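Local coordinates for protein 33 kDa chaperonin (Thermotoga maritima, PDB 1VQ0) that probably acts as a redox-regulated chaperone that protects heat-unfolded and oxidatively damaged proteins from irreversible aggregation, at residues Y241-N246 with V273-C278. Sequence-based numbering, arbitrary orientation.
Sequences YKCDCN and VVCKWC. With ZN (zinc ion), chain C.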
ATOM      1  N   TYR A 241      14.847   1.561 -22.583  1.00 30.86           N
ATOM      2  CA  TYR A 241      13.490   2.050 -22.538  1.00 30.30           C
ATOM      3  C   TYR A 241      12.646   1.052 -23.337  1.00 31.95           C
ATOM      4  O   TYR A 241      12.964   0.741 -24.488  1.00 32.80           O
ATOM      5  CB  TYR A 241      13.364   3.484 -23.104  1.00 30.41           C
ATOM      6  CG  TYR A 241      12.156   4.216 -22.607  1.00 30.13           C
ATOM      7  CD1 TYR A 241      10.937   4.044 -23.209  1.00 29.92           C
ATOM      8  CD2 TYR A 241      12.227   4.993 -21.470  1.00 29.66           C
ATOM      9  CE1 TYR A 241       9.815   4.675 -22.720  1.00 27.99           C
ATOM     10  CE2 TYR A 241      11.122   5.618 -20.954  1.00 28.65           C
ATOM     11  CZ  TYR A 241       9.914   5.465 -21.593  1.00 27.82           C
ATOM     12  OH  TYR A 241       8.796   6.096 -21.095  1.00 29.99           O
ATOM     13  N   LYS A 242      11.566   0.552 -22.747  1.00 32.25           N
ATOM     14  CA  LYS A 242      10.679  -0.320 -23.494  1.00 32.44           C
ATOM     15  C   LYS A 242       9.252  -0.294 -22.972  1.00 31.73           C
ATOM     16  O   LYS A 242       9.031  -0.292 -21.788  1.00 32.31           O
ATOM     17  CB  LYS A 242      11.211  -1.756 -23.494  1.00 33.21           C
ATOM     18  CG  LYS A 242      10.805  -2.515 -24.752  1.00 39.60           C
ATOM     19  CD  LYS A 242      11.099  -4.003 -24.635  1.00 48.71           C
ATOM     20  CE  LYS A 242      10.222  -4.804 -25.605  1.00 52.94           C
ATOM     21  NZ  LYS A 242      10.977  -5.954 -26.130  1.00 53.71           N
ATOM     22  N   CYS A 243       8.303  -0.296 -23.911  1.00 30.38           N
ATOM     23  CA  CYS A 243       6.882  -0.384 -23.665  1.00 30.43           C
ATOM     24  C   CYS A 243       6.309  -1.628 -24.411  1.00 31.29           C
ATOM     25  O   CYS A 243       6.927  -2.126 -25.297  1.00 31.01           O
ATOM     26  CB  CYS A 243       6.201   0.875 -24.163  1.00 29.50           C
ATOM     27  SG  CYS A 243       4.542   1.071 -23.548  1.00 29.67           S
ATOM     28  N   ASP A 244       5.149  -2.125 -23.978  1.00 32.71           N
ATOM     29  CA  ASP A 244       4.497  -3.286 -24.535  1.00 34.99           C
ATOM     30  C   ASP A 244       3.211  -2.862 -25.259  1.00 35.97           C
ATOM     31  O   ASP A 244       2.424  -3.698 -25.655  1.00 37.50           O
ATOM     32  CB  ASP A 244       4.164  -4.351 -23.444  1.00 34.36           C
ATOM     33  CG  ASP A 244       3.095  -3.871 -22.452  1.00 38.20           C
ATOM     34  OD1 ASP A 244       2.775  -2.693 -22.476  1.00 38.83           O
ATOM     35  OD2 ASP A 244       2.516  -4.583 -21.613  1.00 45.23           O
ATOM     36  N   CYS A 245       2.961  -1.573 -25.414  1.00 37.61           N
ATOM     37  CA  CYS A 245       1.804  -1.193 -26.212  1.00 38.41           C
ATOM     38  C   CYS A 245       2.006  -1.595 -27.681  1.00 39.51           C
ATOM     39  O   CYS A 245       3.116  -1.796 -28.167  1.00 38.91           O
ATOM     40  CB  CYS A 245       1.531   0.293 -26.114  1.00 39.11           C
ATOM     41  SG  CYS A 245       2.740   1.340 -26.970  1.00 40.75           S
ATOM     42  N   ASN A 246       0.876  -1.754 -28.354  1.00 40.21           N
ATOM     43  CA  ASN A 246       0.811  -2.036 -29.766  1.00 40.27           C
ATOM     44  C   ASN A 246      -0.610  -1.700 -30.211  1.00 40.02           C
ATOM     45  O   ASN A 246      -1.466  -1.313 -29.399  1.00 40.84           O
ATOM     46  CB  ASN A 246       1.169  -3.485 -30.097  1.00 40.16           C
ATOM     47  CG  ASN A 246       0.206  -4.491 -29.488  1.00 40.54           C
ATOM     48  OD1 ASN A 246      -0.998  -4.292 -29.466  1.00 40.96           O
ATOM     49  ND2 ASN A 246       0.744  -5.593 -29.016  1.00 38.58           N
ATOM     50  N   VAL A 273      -5.775   7.036 -29.587  1.00 46.32           N
ATOM     51  CA  VAL A 273      -5.282   6.504 -28.339  1.00 46.12           C
ATOM     52  C   VAL A 273      -3.780   6.814 -28.267  1.00 43.70           C
ATOM     53  O   VAL A 273      -3.032   6.521 -29.168  1.00 42.90           O
ATOM     54  CB  VAL A 273      -5.503   4.967 -28.233  1.00 46.67           C
ATOM     55  CG1 VAL A 273      -5.136   4.440 -26.830  1.00 48.65           C
ATOM     56  CG2 VAL A 273      -6.945   4.611 -28.532  1.00 48.34           C
ATOM     57  N   VAL A 274      -3.375   7.433 -27.171  1.00 42.35           N
ATOM     58  CA  VAL A 274      -1.988   7.774 -26.908  1.00 40.82           C
ATOM     59  C   VAL A 274      -1.580   6.950 -25.676  1.00 40.11           C
ATOM     60  O   VAL A 274      -2.193   7.037 -24.639  1.00 40.07           O
ATOM     61  CB  VAL A 274      -1.827   9.270 -26.602  1.00 40.17           C
ATOM     62  CG1 VAL A 274      -0.386   9.590 -26.250  1.00 38.40           C
ATOM     63  CG2 VAL A 274      -2.311  10.126 -27.750  1.00 40.32           C
ATOM     64  N   CYS A 275      -0.557   6.130 -25.824  1.00 40.21           N
ATOM     65  CA  CYS A 275       0.004   5.350 -24.730  1.00 38.69           C
ATOM     66  C   CYS A 275       0.691   6.300 -23.752  1.00 38.30           C
ATOM     67  O   CYS A 275       1.548   7.120 -24.130  1.00 38.08           O
ATOM     68  CB  CYS A 275       1.017   4.346 -25.261  1.00 40.22           C
ATOM     69  SG  CYS A 275       1.889   3.534 -23.924  1.00 40.04           S
ATOM     70  N   LYS A 276       0.279   6.217 -22.497  1.00 37.36           N
ATOM     71  CA  LYS A 276       0.776   7.151 -21.479  1.00 36.84           C
ATOM     72  C   LYS A 276       2.245   6.845 -21.157  1.00 35.28           C
ATOM     73  O   LYS A 276       2.963   7.719 -20.688  1.00 34.80           O
ATOM     74  CB  LYS A 276      -0.097   7.097 -20.215  1.00 36.18           C
ATOM     75  CG  LYS A 276       0.051   5.774 -19.399  1.00 36.91           C
ATOM     76  CD  LYS A 276      -0.968   5.649 -18.247  1.00 35.58           C
ATOM     77  CE  LYS A 276      -0.755   4.288 -17.539  1.00 32.69           C
ATOM     78  NZ  LYS A 276      -1.183   4.256 -16.094  1.00 27.94           N
ATOM     79  N   TRP A 277       2.673   5.602 -21.376  1.00 34.10           N
ATOM     80  CA  TRP A 277       4.047   5.211 -21.033  1.00 34.78           C
ATOM     81  C   TRP A 277       5.136   5.652 -22.022  1.00 35.79           C
ATOM     82  O   TRP A 277       6.282   5.982 -21.636  1.00 37.18           O
ATOM     83  CB  TRP A 277       4.154   3.725 -20.831  1.00 33.70           C
ATOM     84  CG  TRP A 277       3.388   3.112 -19.688  1.00 30.40           C
ATOM     85  CD1 TRP A 277       2.230   2.435 -19.811  1.00 33.10           C
ATOM     86  CD2 TRP A 277       3.735   3.045 -18.281  1.00 29.55           C
ATOM     87  NE1 TRP A 277       1.799   1.994 -18.591  1.00 34.84           N
ATOM     88  CE2 TRP A 277       2.728   2.307 -17.639  1.00 27.95           C
ATOM     89  CE3 TRP A 277       4.778   3.542 -17.500  1.00 26.87           C
ATOM     90  CZ2 TRP A 277       2.731   2.042 -16.260  1.00 27.73           C
ATOM     91  CZ3 TRP A 277       4.810   3.259 -16.143  1.00 26.97           C
ATOM     92  CH2 TRP A 277       3.771   2.545 -15.517  1.00 30.87           C
ATOM     93  N   CYS A 278       4.803   5.656 -23.302  1.00 35.95           N
ATOM     94  CA  CYS A 278       5.798   5.985 -24.315  1.00 36.57           C
ATOM     95  C   CYS A 278       5.301   7.064 -25.306  1.00 36.70           C
ATOM     96  O   CYS A 278       6.039   7.455 -26.215  1.00 37.28           O
ATOM     97  CB  CYS A 278       6.238   4.721 -25.054  1.00 35.09           C
ATOM     98  SG  CYS A 278       4.978   4.129 -26.176  1.00 39.14           S
TER
HETATM   99 ZN    ZN C 300       3.566   2.505 -25.098  1.00 40.42          ZN
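Cys243 and Cys278 meet through their methylene groups, CB to CB at 3.9 Å, beside a zinc ion held by four cysteines, a Cys4 site consistent with the redox switch known in the Hsp33 family. This small site illustrates how a metal can unite two short loops that bury little surface between them. A CxC pair, Cys243 and Cys245, follows strand 235-241, and a CxxC pair, Cys275 and Cys278, follows strand 271-274; no disulfide joins either pair here, consistent with the reduced, zinc-loaded state. On the apolar side, CB of Cys245 also packs against CB of Cys275, and the Trp277 methylene touches the sulfur of Cys243, CB to SG 3.8 Å, while its indole lies obliquely to that sulfur and takes a cation-pi contact from Arg96.

The first cysteine of each pair has SG anti to the backbone N (chi1 -165° in Cys243), whereas the second has it between N and the carbonyl carbon; with these rotamers all four SG atoms reach the zinc, that of Cys243 at 2.3 Å. Weak N-H bonds reach two of the thiolates, from Cys245 N to Cys243 SG and from Cys278 N to Cys275 SG, and would probably temper their negative charge.

At the polar margin, the Tyr241 ring brings its edge to 273-278, with CE1 4.3 Å from Cys278 CB. Its hydroxyl OH donates to Trp277 O at 2.6 Å and accepts from the N-H of Gly97. A phenylalanine here would keep the edge contact but would probably leave the Trp277 carbonyl without this donor and the Gly97 N-H without its acceptor, loosening the tie between 273-278 and strand 94-99. The tyrosine OH lies nearly in line with the Trp277 carbonyl bond, at a C=O...OH angle of 166°.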